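Local structure of putative metalloprotease II (Bacteroides fragilis, 4ON1) at residues T55-K59 against K81-N85; A197-L203 against I307-N311; L203-K209 against K243-S249. The protein probably cleaves peptide bonds as an extracellular zinc-dependent metalloendopeptidase related to fragilysin. One frame throughout, in Å; residues are numbered along the deposited sequence.

Contact 1: T55-K59 against K81-N85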
loop_
_atom_site.group_PDB
_atom_site.type_symbol
_atom_site.label_atom_id
_atom_site.label_comp_id
_atom_site.label_asym_id
_atom_site.label_seq_id
_atom_site.Cartn_x
_atom_site.Cartn_y
_atom_site.Cartn_z
ATOM N N THR A 55 8.301 -2.103 24.486
ATOM C CA THR A 55 8.158 -3.391 23.820
ATOM C C THR A 55 6.935 -3.423 22.925
ATOM O O THR A 55 5.925 -2.779 23.203
ATOM C CB THR A 55 8.039 -4.547 24.823
ATOM O OG1 THR A 55 6.908 -4.316 25.674
ATOM C CG2 THR A 55 9.290 -4.638 25.666
ATOM N N THR A 56 7.037 -4.183 21.845
ATOM C CA THR A 56 5.894 -4.443 20.988
ATOM C C THR A 56 5.992 -5.883 20.521
ATOM O O THR A 56 7.057 -6.494 20.587
ATOM C CB THR A 56 5.839 -3.497 19.779
ATOM O OG1 THR A 56 4.625 -3.723 19.050
ATOM C CG2 THR A 56 7.028 -3.741 18.858
ATOM N N SER A 57 4.878 -6.441 20.074
ATOM C CA SER A 57 4.914 -7.782 19.520
ATOM C C SER A 57 4.409 -7.734 18.085
ATOM O O SER A 57 3.518 -6.956 17.774
ATOM C CB SER A 57 4.082 -8.743 20.369
ATOM O OG SER A 57 2.704 -8.586 20.095
ATOM N N ILE A 58 4.989 -8.548 17.206
ATOM C CA ILE A 58 4.485 -8.651 15.838
ATOM C C ILE A 58 4.541 -10.095 15.359
ATOM O O ILE A 58 5.245 -10.923 15.942
ATOM C CB ILE A 58 5.274 -7.775 14.830
ATOM C CG1 ILE A 58 6.682 -8.316 14.619
ATOM C CG2 ILE A 58 5.308 -6.317 15.256
ATOM C CD1 ILE A 58 7.444 -7.557 13.545
ATOM N N LYS A 59 3.784 -10.396 14.308
ATOM C CA LYS A 59 3.903 -11.692 13.661
ATOM C C LYS A 59 3.709 -11.540 12.169
ATOM O O LYS A 59 3.198 -10.517 11.691
ATOM C CB LYS A 59 2.894 -12.698 14.210
ATOM C CG LYS A 59 1.461 -12.342 13.931
ATOM C CD LYS A 59 0.520 -13.444 14.408
ATOM C CE LYS A 59 0.753 -13.787 15.870
ATOM N NZ LYS A 59 -0.243 -14.775 16.384
ATOM N N LYS A 81 -3.684 -3.706 19.774
ATOM C CA LYS A 81 -3.465 -2.323 20.208
ATOM C C LYS A 81 -2.025 -1.894 19.923
ATOM O O LYS A 81 -1.664 -0.728 20.086
ATOM C CB LYS A 81 -3.835 -2.141 21.681
ATOM C CG LYS A 81 -5.307 -2.422 21.934
ATOM C CD LYS A 81 -5.722 -2.119 23.356
ATOM C CE LYS A 81 -7.154 -2.570 23.591
ATOM N NZ LYS A 81 -7.582 -2.369 24.999
ATOM N N ASP A 82 -1.213 -2.866 19.516
ATOM C CA ASP A 82 0.179 -2.664 19.166
ATOM C C ASP A 82 0.212 -1.613 18.066
ATOM O O ASP A 82 1.008 -0.673 18.106
ATOM C CB ASP A 82 0.805 -3.975 18.687
ATOM C CG ASP A 82 1.198 -4.892 19.830
ATOM O OD1 ASP A 82 1.102 -4.466 21.001
ATOM O OD2 ASP A 82 1.584 -6.049 19.555
ATOM N N SER A 83 -0.678 -1.795 17.091
ATOM C CA SER A 83 -0.800 -0.910 15.937
ATOM C C SER A 83 0.550 -0.669 15.267
ATOM O O SER A 83 0.981 0.475 15.098
ATOM C CB SER A 83 -1.435 0.419 16.352
ATOM O OG SER A 83 -1.872 1.153 15.220
ATOM N N ILE A 84 1.216 -1.758 14.901
ATOM C CA ILE A 84 2.472 -1.686 14.164
ATOM C C ILE A 84 2.425 -2.592 12.926
ATOM O O ILE A 84 1.803 -3.651 12.953
ATOM C CB ILE A 84 3.665 -2.064 15.086
ATOM C CG1 ILE A 84 4.978 -2.163 14.306
ATOM C CG2 ILE A 84 3.392 -3.363 15.811
ATOM C CD1 ILE A 84 6.192 -2.348 15.194
ATOM N N ASN A 85 3.069 -2.159 11.845
ATOM C CA ASN A 85 3.237 -2.972 10.647
ATOM C C ASN A 85 4.693 -2.956 10.233
ATOM O O ASN A 85 5.411 -2.003 10.537
ATOM C CB ASN A 85 2.376 -2.461 9.483
ATOM C CG ASN A 85 0.893 -2.722 9.687
ATOM O OD1 ASN A 85 0.104 -1.791 9.865
ATOM N ND2 ASN A 85 0.510 -3.993 9.668
#

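Contact 2: A197-L203 against I307-N311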
loop_
_atom_site.group_PDB
_atom_site.type_symbol
_atom_site.label_atom_id
_atom_site.label_comp_id
_atom_site.label_asym_id
_atom_site.label_seq_id
_atom_site.Cartn_x
_atom_site.Cartn_y
_atom_site.Cartn_z
ATOM N N ALA A 197 -17.314 -19.448 -3.419
ATOM C CA ALA A 197 -16.942 -18.154 -2.858
ATOM C C ALA A 197 -16.108 -18.305 -1.581
ATOM O O ALA A 197 -15.336 -17.415 -1.223
ATOM C CB ALA A 197 -18.194 -17.327 -2.581
ATOM N N THR A 198 -16.281 -19.439 -0.906
ATOM C CA THR A 198 -15.651 -19.726 0.388
ATOM C C THR A 198 -14.354 -20.552 0.335
ATOM O O THR A 198 -13.938 -21.127 1.341
ATOM C CB THR A 198 -16.641 -20.496 1.283
ATOM O OG1 THR A 198 -17.986 -20.222 0.865
ATOM C CG2 THR A 198 -16.463 -20.121 2.738
ATOM N N TYR A 199 -13.706 -20.593 -0.822
ATOM C CA TYR A 199 -12.957 -21.788 -1.214
ATOM C C TYR A 199 -11.643 -22.167 -0.472
ATOM O O TYR A 199 -11.461 -23.338 -0.136
ATOM C CB TYR A 199 -12.688 -21.688 -2.716
ATOM C CG TYR A 199 -13.968 -21.821 -3.514
ATOM C CD1 TYR A 199 -14.165 -21.095 -4.682
ATOM C CD2 TYR A 199 -14.984 -22.677 -3.096
ATOM C CE1 TYR A 199 -15.343 -21.214 -5.412
ATOM C CE2 TYR A 199 -16.165 -22.795 -3.812
ATOM C CZ TYR A 199 -16.338 -22.065 -4.971
ATOM O OH TYR A 199 -17.509 -22.187 -5.688
ATOM N N PRO A 200 -10.728 -21.211 -0.206
ATOM C CA PRO A 200 -10.677 -19.766 -0.430
ATOM C C PRO A 200 -10.240 -19.411 -1.840
ATOM O O PRO A 200 -9.229 -19.914 -2.328
ATOM C CB PRO A 200 -9.636 -19.290 0.591
ATOM C CG PRO A 200 -8.781 -20.509 0.894
ATOM C CD PRO A 200 -9.415 -21.713 0.242
ATOM N N ALA A 201 -11.000 -18.544 -2.493
ATOM C CA ALA A 201 -10.628 -18.116 -3.828
ATOM C C ALA A 201 -9.384 -17.231 -3.777
ATOM O O ALA A 201 -9.256 -16.376 -2.903
ATOM C CB ALA A 201 -11.779 -17.385 -4.481
ATOM N N THR A 202 -8.470 -17.435 -4.721
ATOM C CA THR A 202 -7.290 -16.590 -4.820
ATOM C C THR A 202 -7.601 -15.338 -5.630
ATOM O O THR A 202 -8.004 -15.416 -6.783
ATOM C CB THR A 202 -6.104 -17.332 -5.472
ATOM O OG1 THR A 202 -5.706 -18.430 -4.643
ATOM C CG2 THR A 202 -4.922 -16.389 -5.645
ATOM N N LEU A 203 -7.426 -14.178 -5.012
ATOM C CA LEU A 203 -7.547 -12.915 -5.723
ATOM C C LEU A 203 -6.153 -12.366 -6.002
ATOM O O LEU A 203 -5.410 -12.054 -5.070
ATOM C CB LEU A 203 -8.375 -11.916 -4.909
ATOM C CG LEU A 203 -8.655 -10.552 -5.539
ATOM C CD1 LEU A 203 -9.240 -10.703 -6.941
ATOM C CD2 LEU A 203 -9.585 -9.754 -4.651
ATOM N N ILE A 307 -15.229 -6.772 -9.629
ATOM C CA ILE A 307 -14.420 -7.965 -9.348
ATOM C C ILE A 307 -15.306 -9.130 -8.907
ATOM O O ILE A 307 -15.958 -9.064 -7.865
ATOM C CB ILE A 307 -13.362 -7.712 -8.263
ATOM C CG1 ILE A 307 -12.278 -6.763 -8.780
ATOM C CG2 ILE A 307 -12.727 -9.034 -7.822
ATOM C CD1 ILE A 307 -11.216 -6.418 -7.746
ATOM N N HIS A 308 -15.348 -10.188 -9.709
ATOM C CA HIS A 308 -16.159 -11.358 -9.373
ATOM C C HIS A 308 -15.280 -12.614 -9.369
ATOM O O HIS A 308 -14.601 -12.902 -10.354
ATOM C CB HIS A 308 -17.327 -11.504 -10.359
ATOM C CG HIS A 308 -18.013 -10.209 -10.682
ATOM N ND1 HIS A 308 -18.611 -9.420 -9.721
ATOM C CD2 HIS A 308 -18.191 -9.563 -11.860
ATOM C CE1 HIS A 308 -19.132 -8.348 -10.292
ATOM N NE2 HIS A 308 -18.887 -8.408 -11.589
ATOM N N LEU A 309 -15.291 -13.351 -8.260
ATOM C CA LEU A 309 -14.411 -14.509 -8.092
ATOM C C LEU A 309 -14.818 -15.712 -8.938
ATOM O O LEU A 309 -13.964 -16.458 -9.410
ATOM C CB LEU A 309 -14.368 -14.933 -6.624
ATOM C CG LEU A 309 -13.921 -13.899 -5.592
ATOM C CD1 LEU A 309 -13.967 -14.491 -4.193
ATOM C CD2 LEU A 309 -12.526 -13.418 -5.908
ATOM N N ASN A 310 -16.119 -15.896 -9.129
ATOM C CA ASN A 310 -16.618 -17.070 -9.831
ATOM C C ASN A 310 -16.723 -16.849 -11.331
ATOM O O ASN A 310 -16.430 -17.748 -12.118
ATOM C CB ASN A 310 -17.976 -17.481 -9.269
ATOM C CG ASN A 310 -17.874 -18.032 -7.866
ATOM O OD1 ASN A 310 -17.020 -18.876 -7.585
ATOM N ND2 ASN A 310 -18.737 -17.556 -6.972
ATOM N N ASN A 311 -17.147 -15.656 -11.729
ATOM C CA ASN A 311 -17.176 -15.311 -13.141
ATOM C C ASN A 311 -16.484 -13.985 -13.408
ATOM O O ASN A 311 -17.149 -12.974 -13.650
ATOM C CB ASN A 311 -18.616 -15.280 -13.642
ATOM C CG ASN A 311 -19.311 -16.616 -13.472
ATOM O OD1 ASN A 311 -19.173 -17.515 -14.305
ATOM N ND2 ASN A 311 -20.043 -16.763 -12.376
#

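Contact 3: L203-K209 against K243-S249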
loop_
_atom_site.group_PDB
_atom_site.type_symbol
_atom_site.label_atom_id
_atom_site.label_comp_id
_atom_site.label_asym_id
_atom_site.label_seq_id
_atom_site.Cartn_x
_atom_site.Cartn_y
_atom_site.Cartn_z
ATOM N N LEU A 203 -7.426 -14.178 -5.012
ATOM C CA LEU A 203 -7.547 -12.915 -5.723
ATOM C C LEU A 203 -6.153 -12.366 -6.002
ATOM O O LEU A 203 -5.410 -12.054 -5.070
ATOM C CB LEU A 203 -8.375 -11.916 -4.909
ATOM C CG LEU A 203 -8.655 -10.552 -5.539
ATOM C CD1 LEU A 203 -9.240 -10.703 -6.941
ATOM C CD2 LEU A 203 -9.585 -9.754 -4.651
ATOM N N GLU A 204 -5.779 -12.282 -7.277
ATOM C CA GLU A 204 -4.452 -11.768 -7.634
ATOM C C GLU A 204 -4.516 -10.378 -8.244
ATOM O O GLU A 204 -5.154 -10.182 -9.279
ATOM C CB GLU A 204 -3.728 -12.711 -8.607
ATOM C CG GLU A 204 -2.332 -12.208 -9.017
ATOM C CD GLU A 204 -1.599 -13.153 -9.968
ATOM O OE1 GLU A 204 -2.240 -14.063 -10.535
ATOM O OE2 GLU A 204 -0.375 -12.985 -10.151
ATOM N N PHE A 205 -3.871 -9.413 -7.593
ATOM C CA PHE A 205 -3.761 -8.065 -8.142
ATOM C C PHE A 205 -2.480 -7.911 -8.940
ATOM O O PHE A 205 -1.391 -8.217 -8.438
ATOM C CB PHE A 205 -3.803 -7.012 -7.032
ATOM C CG PHE A 205 -5.101 -6.970 -6.304
ATOM C CD1 PHE A 205 -6.194 -6.311 -6.850
ATOM C CD2 PHE A 205 -5.243 -7.617 -5.084
ATOM C CE1 PHE A 205 -7.402 -6.285 -6.180
ATOM C CE2 PHE A 205 -6.452 -7.598 -4.407
ATOM C CZ PHE A 205 -7.531 -6.926 -4.954
ATOM N N MET A 206 -2.612 -7.445 -10.180
ATOM C CA MET A 206 -1.452 -7.159 -11.010
ATOM C C MET A 206 -1.117 -5.682 -10.889
ATOM O O MET A 206 -1.846 -4.819 -11.382
ATOM C CB MET A 206 -1.710 -7.539 -12.469
ATOM C CG MET A 206 -2.152 -8.985 -12.682
ATOM S SD MET A 206 -0.810 -10.152 -12.351
ATOM C CE MET A 206 0.188 -9.901 -13.826
ATOM N N LEU A 207 -0.017 -5.394 -10.205
ATOM C CA LEU A 207 0.359 -4.016 -9.934
ATOM C C LEU A 207 1.436 -3.595 -10.920
ATOM O O LEU A 207 2.568 -4.078 -10.878
ATOM C CB LEU A 207 0.832 -3.867 -8.490
ATOM C CG LEU A 207 -0.160 -4.406 -7.449
ATOM C CD1 LEU A 207 0.383 -4.237 -6.053
ATOM C CD2 LEU A 207 -1.487 -3.697 -7.559
ATOM N N ILE A 208 1.069 -2.702 -11.827
ATOM C CA ILE A 208 1.934 -2.383 -12.950
ATOM C C ILE A 208 2.591 -1.028 -12.743
ATOM O O ILE A 208 1.906 -0.011 -12.663
ATOM C CB ILE A 208 1.148 -2.373 -14.276
ATOM C CG1 ILE A 208 0.341 -3.671 -14.442
ATOM C CG2 ILE A 208 2.101 -2.178 -15.452
ATOM C CD1 ILE A 208 1.199 -4.955 -14.397
ATOM N N LYS A 209 3.916 -1.014 -12.639
ATOM C CA LYS A 209 4.642 0.246 -12.448
ATOM C C LYS A 209 4.728 1.020 -13.746
ATOM O O LYS A 209 5.262 0.521 -14.735
ATOM C CB LYS A 209 6.053 -0.005 -11.897
ATOM C CG LYS A 209 6.040 -0.663 -10.523
ATOM C CD LYS A 209 7.416 -1.172 -10.116
ATOM C CE LYS A 209 8.370 -0.024 -9.846
ATOM N NZ LYS A 209 9.678 -0.530 -9.351
ATOM N N LYS A 243 -3.026 -12.270 -3.649
ATOM C CA LYS A 243 -1.698 -12.270 -4.229
ATOM C C LYS A 243 -1.482 -10.924 -4.903
ATOM O O LYS A 243 -2.355 -10.441 -5.624
ATOM C CB LYS A 243 -1.542 -13.433 -5.213
ATOM C CG LYS A 243 -0.170 -13.546 -5.859
ATOM C CD LYS A 243 -0.141 -14.720 -6.835
ATOM C CE LYS A 243 1.236 -14.890 -7.464
ATOM N NZ LYS A 243 1.353 -16.165 -8.236
ATOM N N TYR A 244 -0.335 -10.308 -4.642
ATOM C CA TYR A 244 0.021 -9.052 -5.297
ATOM C C TYR A 244 1.237 -9.265 -6.186
ATOM O O TYR A 244 2.310 -9.607 -5.699
ATOM C CB TYR A 244 0.322 -7.955 -4.275
ATOM C CG TYR A 244 -0.763 -7.723 -3.246
ATOM C CD1 TYR A 244 -1.763 -6.789 -3.467
ATOM C CD2 TYR A 244 -0.776 -8.428 -2.049
ATOM C CE1 TYR A 244 -2.762 -6.565 -2.520
ATOM C CE2 TYR A 244 -1.762 -8.208 -1.097
ATOM C CZ TYR A 244 -2.750 -7.272 -1.340
ATOM O OH TYR A 244 -3.731 -7.050 -0.393
ATOM N N THR A 245 1.065 -9.083 -7.488
ATOM C CA THR A 245 2.160 -9.280 -8.430
ATOM C C THR A 245 2.612 -7.938 -8.979
ATOM O O THR A 245 1.863 -7.251 -9.667
ATOM C CB THR A 245 1.751 -10.223 -9.573
ATOM O OG1 THR A 245 1.460 -11.508 -9.016
ATOM C CG2 THR A 245 2.878 -10.363 -10.596
ATOM N N ILE A 246 3.826 -7.545 -8.620
ATOM C CA ILE A 246 4.358 -6.248 -9.015
ATOM C C ILE A 246 5.259 -6.379 -10.233
ATOM O O ILE A 246 6.268 -7.084 -10.187
ATOM C CB ILE A 246 5.158 -5.593 -7.860
ATOM C CG1 ILE A 246 4.284 -5.437 -6.613
ATOM C CG2 ILE A 246 5.726 -4.235 -8.292
ATOM C CD1 ILE A 246 5.101 -5.263 -5.321
ATOM N N LYS A 247 4.905 -5.688 -11.312
ATOM C CA LYS A 247 5.667 -5.781 -12.562
ATOM C C LYS A 247 6.054 -4.423 -13.111
ATOM O O LYS A 247 5.295 -3.463 -12.993
ATOM C CB LYS A 247 4.863 -6.524 -13.633
ATOM C CG LYS A 247 4.377 -7.898 -13.235
ATOM C CD LYS A 247 3.549 -8.522 -14.358
ATOM C CE LYS A 247 4.402 -8.820 -15.581
ATOM N NZ LYS A 247 5.542 -9.729 -15.266
ATOM N N ASP A 248 7.240 -4.341 -13.709
ATOM C CA ASP A 248 7.589 -3.170 -14.504
ATOM C C ASP A 248 6.905 -3.225 -15.863
ATOM O O ASP A 248 6.540 -4.294 -16.342
ATOM C CB ASP A 248 9.105 -3.050 -14.687
ATOM C CG ASP A 248 9.818 -2.664 -13.402
ATOM O OD1 ASP A 248 9.637 -1.514 -12.947
ATOM O OD2 ASP A 248 10.557 -3.506 -12.850
ATOM N N SER A 249 6.733 -2.058 -16.473
ATOM C CA SER A 249 6.124 -1.949 -17.789
ATOM C C SER A 249 6.927 -0.984 -18.639
ATOM O O SER A 249 7.877 -0.364 -18.161
ATOM C CB SER A 249 4.682 -1.454 -17.698
ATOM O OG SER A 249 4.682 -0.051 -17.531
HETATM O O HOH W 1 -0.125 -16.256 -10.307
HETATM O O HOH W 2 8.107 0.226 -15.052
HETATM O O HOH W 3 11.158 -2.713 -10.148
#

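Contact 1: T55-K59 against K81-N85
Strand 52-68 of the fragilysin-type N-terminal domain meets, at T55-K59, the segment K81-N85, where a turn leads into strand 84-88, through side chains rather than through a ladder of backbone bonds. The backbones stay well apart: the CA atoms of T56 and D82 are 6.3 Å from each other, and those of I58 and I84 7.4 Å. T56 is the first residue to take part. Its CA-to-CB bond points toward the turn, and its OG1 rests 3.5 Å from I84 CG2 and 3.7 Å from D82 CG, so one hydroxyl lies against both an aliphatic branch and a carboxylate. S57 then provides the polar link. Its OG donates a hydrogen bond to D82 OD2 over 2.8 Å, and its backbone N makes a weak one to the same oxygen at 3.4 Å. D82 OD2 also accepts a bond from Q79 N, so this single carboxylate oxygen ties the turn to itself and to the strand. At I58 the character changes to apolar: its CG2 meets I84 CG2 at 3.6 Å, and both side chains are buried.

Strands 52-68, 71-78 and 84-88 form a beta meander. The middle one separates the outer two, with backbone bonds linking K59 to E77 and I84 to G78, and the side chains meet around its end. Strand 43-49 pairs antiparallel with the first segment on its other edge, bonding through the backbones of T56 and I45, while I95 and L97 of strand 92-99 lie against I84.

Contact 2: A197-L203 against I307-N311
A loop of the metzincin-like catalytic domain, I307-N311 between strands 299-301 and 319-323, packs here against the entry to strand 201-209, with the loop itself in no regular helix or strand. A197 is the first modelled residue after an unmodelled part of the chain, and a cis peptide bond between Y199 and P200 precedes the strand.

Apolar contacts make up most of the interface. L309 lies at its middle: A201 and L309 are the pair whose CA atoms face each other most nearly, at 6.7 Å, and A201 CB touches L309 CD1 at 3.6 Å. Further along the strand L203 CD1 reaches L309 CD2 at 4.4 Å and I307 CG2 at 4.0 Å. Beyond the segments, L309 also touches I240 and I377, and I307 packs on L339 and L340 of helix 331-340. That helix carries zinc ligands H334 and H338, and the I307 side chain is about 9 Å from that of H338, so this hydrophobic layer lies near the metal site without taking part in it.

Polar atoms gather at the margin, on the less well-ordered A197-Y199 side. N310 is held from outside, its ND2 donating to Q378 O of the C-terminal helix 367-378. Its other amide atom, OD1, sits near the plane of the Y199 ring, at the ring's edge, 3.6 Å from CE1.

Contact 3: L203-K209 against K243-S249
Strands 203-209 and 243-248 run parallel, their axes 4.6 Å apart at closest approach and 19° from each other in direction, in a register that pairs E204 with K243 and continues to I208 with K247. The bonds follow the staggered parallel pattern: K243 N to L203 O (2.8 Å), F205 N to K243 O (2.7 Å), T245 N to F205 O (2.8 Å), L207 N to T245 O (2.7 Å), K247 N to L207 O (2.9 Å) and K209 N to K247 O (2.8 Å). Where the ladder ends, S249 OG takes over and donates to K209 O at 2.9 Å.

One face carries E204, M206, I208, K243, T245 and K247. There T245 OG1 donates to E204 OE2 at 2.6 Å, a water bridges E204 OE1 and K243 NZ, and M206 lies with SD 3.8 Å from T245 CB and CE 3.7 Å from K247 CD; E204 OE1 also forms a salt bridge to K282. On the other face, F205 and Y244 set their rings nearly parallel but slid apart, with centroids 5.7 Å apart and F205 CD2 3.7 Å from Y244 CE1. L207 CD1 is 4.1 Å from both Y244 CB and I246 CG1. At the far end K209 NZ and D248 OD1 make a long salt bridge of 3.7 Å.

Helix 217-230 covers this second face, with I224 on L207 and Y244. Strand, helix and parallel neighbouring strand form a beta-alpha-beta crossover, as at the start of metzincin catalytic domains.

Overall arrangement
From the N terminus, contact 1 comes first and closes a short, helix-free loop made mostly of strand within the fragilysin-type N-terminal domain, complete before the other two begin. Contact 2 opens at A197 and closes at the 307-311 loop, spanning about a hundred residues; contact 3, between 203-209 and 243-249, falls within that span. The two share L203 and touch where I307 CD1 meets F205 CE1 at 4.1 Å, so the 307-311 loop packs directly against strand 201-209, and I307 also touches helix 331-340. Contact 1 lies about 28 Å from contact 3, centre to centre, yet strand 52-68 pairs in parallel with strand 240-248, so that the sheet runs from the N-terminal domain into the catalytic domain.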